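Local coordinates for protein CTP:phosphocholine Cytidylyltransferase (Streptococcus pneumoniae, PDB 1JYK) that probably transfers a cytidylyl group from CTP to phosphocholine, yielding CDP-choline, at residues 86-89 and 90-94. Residues are numbered along the deposited sequence; the frame is centred on the assembly and turned at random.
Sequences DYLK and EKYGV
With CG set between its backbone N and carbonyl carbon (chi1 81°), the ring of Y87 lies alongside the side chain of K91, whose CG is anti to its own backbone N (chi1 -175°) and whose chain runs on fully extended. The two side chains point the same way, and CE1 of Y87 approaches CD of K91 obliquely at 3.8 Å. Their polar ends share a partner on helix 58-68: E60 accepts a hydrogen bond from Y87 OH and forms a salt bridge with K91 NZ, which probably helps to hold both chains in this pose.

One residue further along, CD2 of L88 reaches the edge of the Y92 ring close to its plane, 3.6 Å from CE1, while CG of K91 lies over one face of that ring. The hydroxyl of Y92 is hydrogen-bonded to E64. L88 also meets V94, its CB lying 3.8 Å from CG2 of the valine; both buried residues pack on I76 of strand 74-78.

The backbone beneath is a short helix. K91 N donates to Y87 O at 3.1 Å and Y92 N to L88 O at 2.9 Å, whereas the bond from G93 N to K89 O is weak. At the N-terminal side a water accepts from E90 N and donates to D86 O, two atoms 4.5 Å apart. G93 ends the helix with a positive phi of 82°, a conformation suited to glycine, and the chain turns into strand 95-98. Helix 87-92 thus forms the connection of a beta-alpha-beta unit between the parallel strands 74-78 and 95-98, within the Rossmann-like nucleotidyltransferase fold.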
ATOM      1  N   ASP A  86      -1.137 -18.421   5.562  1.00 14.98           N
ATOM      2  CA  ASP A  86      -2.217 -19.367   5.305  1.00 15.17           C
ATOM      3  C   ASP A  86      -3.430 -19.299   6.217  1.00 14.46           C
ATOM      4  O   ASP A  86      -4.571 -19.324   5.740  1.00 14.63           O
ATOM      5  CB  ASP A  86      -1.663 -20.788   5.296  1.00 18.21           C
ATOM      6  CG  ASP A  86      -0.875 -21.089   4.034  1.00 20.95           C
ATOM      7  OD1 ASP A  86      -1.196 -20.517   2.970  1.00 22.67           O
ATOM      8  OD2 ASP A  86       0.070 -21.898   4.107  1.00 24.80           O
ATOM      9  N   TYR A  87      -3.196 -19.214   7.523  1.00 14.54           N
ATOM     10  CA  TYR A  87      -4.295 -19.157   8.492  1.00 14.22           C
ATOM     11  C   TYR A  87      -5.308 -18.028   8.252  1.00 14.03           C
ATOM     12  O   TYR A  87      -6.447 -18.107   8.709  1.00 13.01           O
ATOM     13  CB  TYR A  87      -3.735 -19.029   9.917  1.00 14.12           C
ATOM     14  CG  TYR A  87      -3.341 -17.614  10.310  1.00 13.39           C
ATOM     15  CD1 TYR A  87      -4.105 -16.883  11.223  1.00 12.62           C
ATOM     16  CD2 TYR A  87      -2.199 -17.010   9.768  1.00 13.05           C
ATOM     17  CE1 TYR A  87      -3.746 -15.583  11.590  1.00 14.01           C
ATOM     18  CE2 TYR A  87      -1.831 -15.714  10.126  1.00 13.46           C
ATOM     19  CZ  TYR A  87      -2.605 -15.006  11.036  1.00 14.17           C
ATOM     20  OH  TYR A  87      -2.235 -13.723  11.393  1.00 15.06           O
ATOM     21  N   LEU A  88      -4.888 -16.977   7.544  1.00 13.42           N
ATOM     22  CA  LEU A  88      -5.762 -15.839   7.281  1.00 12.33           C
ATOM     23  C   LEU A  88      -6.920 -16.154   6.344  1.00 12.10           C
ATOM     24  O   LEU A  88      -7.937 -15.469   6.360  1.00 13.24           O
ATOM     25  CB  LEU A  88      -4.948 -14.663   6.718  1.00 12.89           C
ATOM     26  CG  LEU A  88      -3.889 -14.042   7.643  1.00 11.64           C
ATOM     27  CD1 LEU A  88      -2.983 -13.129   6.823  1.00 13.63           C
ATOM     28  CD2 LEU A  88      -4.559 -13.259   8.777  1.00  9.22           C
ATOM     29  N   LYS A  89      -6.781 -17.188   5.527  1.00 13.60           N
ATOM     30  CA  LYS A  89      -7.852 -17.538   4.610  1.00 14.31           C
ATOM     31  C   LYS A  89      -9.118 -17.959   5.359  1.00 15.48           C
ATOM     32  O   LYS A  89     -10.218 -17.483   5.055  1.00 14.62           O
ATOM     33  CB  LYS A  89      -7.391 -18.645   3.671  1.00 16.04           C
ATOM     34  CG  LYS A  89      -6.240 -18.226   2.782  1.00 17.07           C
ATOM     35  CD  LYS A  89      -5.925 -19.300   1.757  1.00 19.92           C
ATOM     36  CE  LYS A  89      -5.326 -20.520   2.422  1.00 21.88           C
ATOM     37  NZ  LYS A  89      -4.806 -21.489   1.423  1.00 25.43           N
ATOM     38  N   GLU A  90      -8.974 -18.836   6.348  1.00 15.13           N
ATOM     39  CA  GLU A  90     -10.140 -19.266   7.108  1.00 16.49           C
ATOM     40  C   GLU A  90     -10.486 -18.267   8.222  1.00 16.32           C
ATOM     41  O   GLU A  90     -11.622 -18.203   8.694  1.00 16.34           O
ATOM     42  CB  GLU A  90      -9.905 -20.670   7.682  1.00 17.22           C
ATOM     43  CG  GLU A  90     -10.460 -21.771   6.775  1.00 19.76           C
ATOM     44  CD  GLU A  90     -10.068 -23.178   7.208  1.00 19.88           C
ATOM     45  OE1 GLU A  90      -9.638 -23.355   8.364  1.00 18.79           O
ATOM     46  OE2 GLU A  90     -10.195 -24.107   6.385  1.00 19.95           O
ATOM     47  N   LYS A  91      -9.509 -17.472   8.640  1.00 16.08           N
ATOM     48  CA  LYS A  91      -9.772 -16.503   9.691  1.00 15.83           C
ATOM     49  C   LYS A  91     -10.547 -15.287   9.197  1.00 15.28           C
ATOM     50  O   LYS A  91     -11.401 -14.761   9.915  1.00 15.19           O
ATOM     51  CB  LYS A  91      -8.464 -16.037  10.329  1.00 15.14           C
ATOM     52  CG  LYS A  91      -8.670 -15.101  11.517  1.00 16.54           C
ATOM     53  CD  LYS A  91      -7.382 -14.925  12.297  1.00 18.52           C
ATOM     54  CE  LYS A  91      -7.534 -13.874  13.377  1.00 20.84           C
ATOM     55  NZ  LYS A  91      -6.494 -13.995  14.427  1.00 22.45           N
ATOM     56  N   TYR A  92     -10.264 -14.848   7.972  1.00 14.03           N
ATOM     57  CA  TYR A  92     -10.923 -13.662   7.419  1.00 14.39           C
ATOM     58  C   TYR A  92     -11.554 -13.805   6.039  1.00 14.97           C
ATOM     59  O   TYR A  92     -12.281 -12.909   5.600  1.00 16.12           O
ATOM     60  CB  TYR A  92      -9.938 -12.491   7.361  1.00 13.13           C
ATOM     61  CG  TYR A  92      -9.384 -12.073   8.694  1.00 12.08           C
ATOM     62  CD1 TYR A  92      -8.045 -12.289   9.003  1.00 12.03           C
ATOM     63  CD2 TYR A  92     -10.183 -11.420   9.632  1.00 10.76           C
ATOM     64  CE1 TYR A  92      -7.510 -11.859  10.208  1.00 13.00           C
ATOM     65  CE2 TYR A  92      -9.653 -10.986  10.844  1.00 12.38           C
ATOM     66  CZ  TYR A  92      -8.314 -11.207  11.119  1.00 11.27           C
ATOM     67  OH  TYR A  92      -7.759 -10.750  12.286  1.00 13.50           O
ATOM     68  N   GLY A  93     -11.272 -14.905   5.350  1.00 14.17           N
ATOM     69  CA  GLY A  93     -11.832 -15.091   4.025  1.00 14.68           C
ATOM     70  C   GLY A  93     -11.038 -14.359   2.955  1.00 16.70           C
ATOM     71  O   GLY A  93     -11.547 -14.094   1.861  1.00 17.61           O
ATOM     72  N   VAL A  94      -9.783 -14.031   3.257  1.00 16.55           N
ATOM     73  CA  VAL A  94      -8.940 -13.330   2.288  1.00 16.60           C
ATOM     74  C   VAL A  94      -8.396 -14.282   1.230  1.00 17.85           C
ATOM     75  O   VAL A  94      -8.402 -15.504   1.409  1.00 17.50           O
ATOM     76  CB  VAL A  94      -7.737 -12.639   2.974  1.00 14.67           C
ATOM     77  CG1 VAL A  94      -8.231 -11.689   4.051  1.00 14.15           C
ATOM     78  CG2 VAL A  94      -6.793 -13.688   3.552  1.00 14.54           C
TER
HETATM   79  O   HOH W   1      -6.763 -20.816   6.493  1.00 18.08           O